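Phosphoribosyl-aminoimidazole carboxylase (Aspergillus clavatus, PDB 3K5I) catalyses, as an ATP-grasp N5-carboxyaminoimidazole ribonucleotide synthase, the probably ATP-dependent carboxylation of 5-aminoimidazole ribonucleotide in purine biosynthesis. Local coordinates at residues L222-V230 / L238-V246. Residues are numbered along the deposited sequence; the frame is centred on the assembly and turned at random.
Sequences LSYPTVETV and LVYAPARNV
An antiparallel beta hairpin of the ATP-grasp domain brings residues 227-230 against 238-241, and residues 242-244 of the following loop run on beside 225-228. Glu228 pairs with Tyr240 and Val230 with Leu238, both as hydrogen-bonded pairs. Thr229 and Val239 form the non-hydrogen-bonded pair between them. Tyr240 N gives a nearly straight bond of 3.0 Å to Glu228 O, and Glu228 N returns one to Tyr240 O. After Ala241 the peptide before Pro242 is cis. Beyond the paired residues, Ala243 N bonds to Thr226 O (3.0 Å).

Glu228 carries the polar side of the contact. Its CG lies anti to the backbone N (chi1 163°) and the chain runs extended to Arg244. The arginine grips the carboxylate side-on: NE meets OE1 at 3.1 Å and NH1 meets OE2 at 3.2 Å. Both acceptors lie in the guanidinium plane, but both donors sit above the carboxylate plane, and the two planes are 40° apart. Arg244 N also bonds to Glu228 OE1, from the opposite face of the carboxylate. The guanidinium lies over the Tyr240 ring, with CZ 3.3 Å above the ring plane and offset toward the rim. Val230 CG2 touches the same ring at its edge, 4.0 Å from Tyr240 CE1.

On the other face, Val227 CG2 and Thr229 CG2 pack against the two methyls of Val239. Beyond the hairpin, strand 331-337 follows the second strand in the same antiparallel sheet, and Arg244 NH2 makes a salt bridge to Glu388 of helix 384-399.

Three bonds fix the Glu228 carboxylate, two at OE1 and one at OE2. Shared between Glu228 and Glu388, the arginine charge would favour ionised carboxylates and ties the loop to both the strand and the C-terminal helix.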
# COMPACT_ATOMS: atom_id res chain seq x y z
N LEU A 222 20.81 -10.13 -2.14
CA LEU A 222 20.12 -9.26 -3.07
C LEU A 222 20.35 -7.79 -2.64
O LEU A 222 21.00 -7.52 -1.63
CB LEU A 222 18.63 -9.64 -3.08
CG LEU A 222 18.33 -11.13 -3.28
CD1 LEU A 222 16.87 -11.49 -3.05
CD2 LEU A 222 18.77 -11.52 -4.70
N SER A 223 19.84 -6.84 -3.44
CA SER A 223 20.01 -5.41 -3.14
C SER A 223 19.26 -4.55 -4.15
O SER A 223 19.02 -4.97 -5.29
CB SER A 223 21.49 -5.01 -3.22
OG SER A 223 21.91 -5.05 -4.58
N TYR A 224 18.90 -3.35 -3.72
CA TYR A 224 18.17 -2.44 -4.57
C TYR A 224 19.15 -1.48 -5.19
O TYR A 224 20.34 -1.47 -4.80
CB TYR A 224 17.08 -1.72 -3.76
CG TYR A 224 15.91 -2.60 -3.29
CD1 TYR A 224 15.99 -3.30 -2.07
CD2 TYR A 224 14.70 -2.65 -3.99
CE1 TYR A 224 14.94 -4.05 -1.60
CE2 TYR A 224 13.62 -3.41 -3.50
CZ TYR A 224 13.71 -4.11 -2.33
OH TYR A 224 12.60 -4.85 -1.90
N PRO A 225 18.71 -0.66 -6.15
CA PRO A 225 19.69 0.26 -6.74
C PRO A 225 20.19 1.30 -5.72
O PRO A 225 19.60 1.54 -4.65
CB PRO A 225 18.87 0.97 -7.81
CG PRO A 225 17.89 -0.08 -8.28
CD PRO A 225 17.48 -0.74 -6.95
N THR A 226 21.36 1.87 -6.01
CA THR A 226 21.97 2.88 -5.16
C THR A 226 21.09 4.13 -5.39
O THR A 226 20.65 4.45 -6.53
CB THR A 226 23.36 3.23 -5.72
OG1 THR A 226 24.18 2.05 -5.81
CG2 THR A 226 24.03 4.36 -4.95
N VAL A 227 20.75 4.77 -4.28
CA VAL A 227 19.96 6.00 -4.23
C VAL A 227 20.82 7.14 -3.63
O VAL A 227 21.89 6.93 -3.01
CB VAL A 227 18.62 5.91 -3.48
CG1 VAL A 227 17.71 4.84 -4.11
CG2 VAL A 227 18.91 5.63 -2.10
N GLU A 228 20.40 8.36 -3.92
CA GLU A 228 21.10 9.58 -3.52
C GLU A 228 20.25 10.15 -2.42
O GLU A 228 19.05 10.35 -2.64
CB GLU A 228 20.82 10.54 -4.67
CG GLU A 228 21.10 11.98 -4.28
CD GLU A 228 21.04 12.86 -5.50
OE1 GLU A 228 20.67 12.41 -6.60
OE2 GLU A 228 21.36 14.04 -5.36
N THR A 229 20.85 10.46 -1.28
CA THR A 229 20.01 11.00 -0.23
C THR A 229 20.45 12.39 0.15
O THR A 229 21.60 12.76 -0.04
CB THR A 229 20.16 10.12 1.04
OG1 THR A 229 21.53 9.91 1.42
CG2 THR A 229 19.68 8.76 0.69
N VAL A 230 19.54 13.17 0.73
CA VAL A 230 19.91 14.52 1.15
C VAL A 230 19.50 14.70 2.59
O VAL A 230 18.33 14.53 2.98
CB VAL A 230 19.37 15.66 0.27
CG1 VAL A 230 19.97 16.98 0.76
CG2 VAL A 230 19.66 15.43 -1.24
N LEU A 238 15.47 14.15 1.64
CA LEU A 238 15.01 13.64 0.35
C LEU A 238 15.78 12.41 -0.05
O LEU A 238 16.94 12.24 0.37
CB LEU A 238 15.42 14.56 -0.81
CG LEU A 238 14.72 15.89 -0.62
CD1 LEU A 238 15.46 17.08 -1.30
CD2 LEU A 238 13.38 15.54 -1.26
N VAL A 239 15.12 11.63 -0.90
CA VAL A 239 15.73 10.44 -1.51
C VAL A 239 15.39 10.48 -3.02
O VAL A 239 14.23 10.67 -3.33
CB VAL A 239 15.36 9.10 -0.82
CG1 VAL A 239 15.97 7.91 -1.62
CG2 VAL A 239 15.86 9.06 0.65
N TYR A 240 16.37 10.32 -3.92
CA TYR A 240 16.17 10.27 -5.40
C TYR A 240 16.57 8.87 -5.81
O TYR A 240 17.68 8.38 -5.63
CB TYR A 240 17.05 11.25 -6.17
CG TYR A 240 16.81 12.68 -5.76
CD1 TYR A 240 17.30 13.17 -4.55
CD2 TYR A 240 16.02 13.51 -6.55
CE1 TYR A 240 17.05 14.45 -4.15
CE2 TYR A 240 15.77 14.82 -6.13
CZ TYR A 240 16.30 15.29 -4.97
OH TYR A 240 15.99 16.60 -4.67
N ALA A 241 15.62 8.18 -6.39
CA ALA A 241 15.93 6.81 -6.72
C ALA A 241 15.62 6.52 -8.18
O ALA A 241 14.52 6.75 -8.63
CB ALA A 241 15.10 5.94 -5.70
N PRO A 242 16.61 6.06 -8.94
CA PRO A 242 17.96 5.78 -8.46
C PRO A 242 18.71 7.11 -8.36
O PRO A 242 18.14 8.11 -8.80
CB PRO A 242 18.53 4.93 -9.60
CG PRO A 242 17.85 5.56 -10.82
CD PRO A 242 16.55 6.14 -10.41
N ALA A 243 19.94 7.09 -7.82
CA ALA A 243 20.82 8.25 -7.60
C ALA A 243 21.13 8.95 -8.93
O ALA A 243 21.44 8.30 -9.94
CB ALA A 243 22.14 7.76 -7.12
N ARG A 244 21.05 10.27 -8.93
CA ARG A 244 21.29 11.11 -10.11
C ARG A 244 22.78 11.47 -10.33
O ARG A 244 23.52 11.78 -9.37
CB ARG A 244 20.50 12.44 -9.89
CG ARG A 244 18.96 12.34 -9.76
CD ARG A 244 18.20 13.64 -9.38
NE ARG A 244 18.79 14.29 -8.20
CZ ARG A 244 18.59 15.54 -7.77
NH1 ARG A 244 19.20 16.03 -6.68
NH2 ARG A 244 17.76 16.35 -8.40
N ASN A 245 23.24 11.55 -11.58
CA ASN A 245 24.63 11.98 -11.82
C ASN A 245 25.71 11.17 -11.16
O ASN A 245 26.66 11.72 -10.57
CB ASN A 245 24.81 13.39 -11.23
CG ASN A 245 24.34 14.50 -12.15
OD1 ASN A 245 23.95 15.57 -11.68
ND2 ASN A 245 24.41 14.27 -13.46
N VAL A 246 25.57 9.87 -11.29
CA VAL A 246 26.52 8.99 -10.66
C VAL A 246 26.77 7.99 -11.78
O VAL A 246 25.83 7.46 -12.38
CB VAL A 246 25.79 8.32 -9.46
CG1 VAL A 246 26.64 7.25 -8.86
CG2 VAL A 246 25.54 9.33 -8.35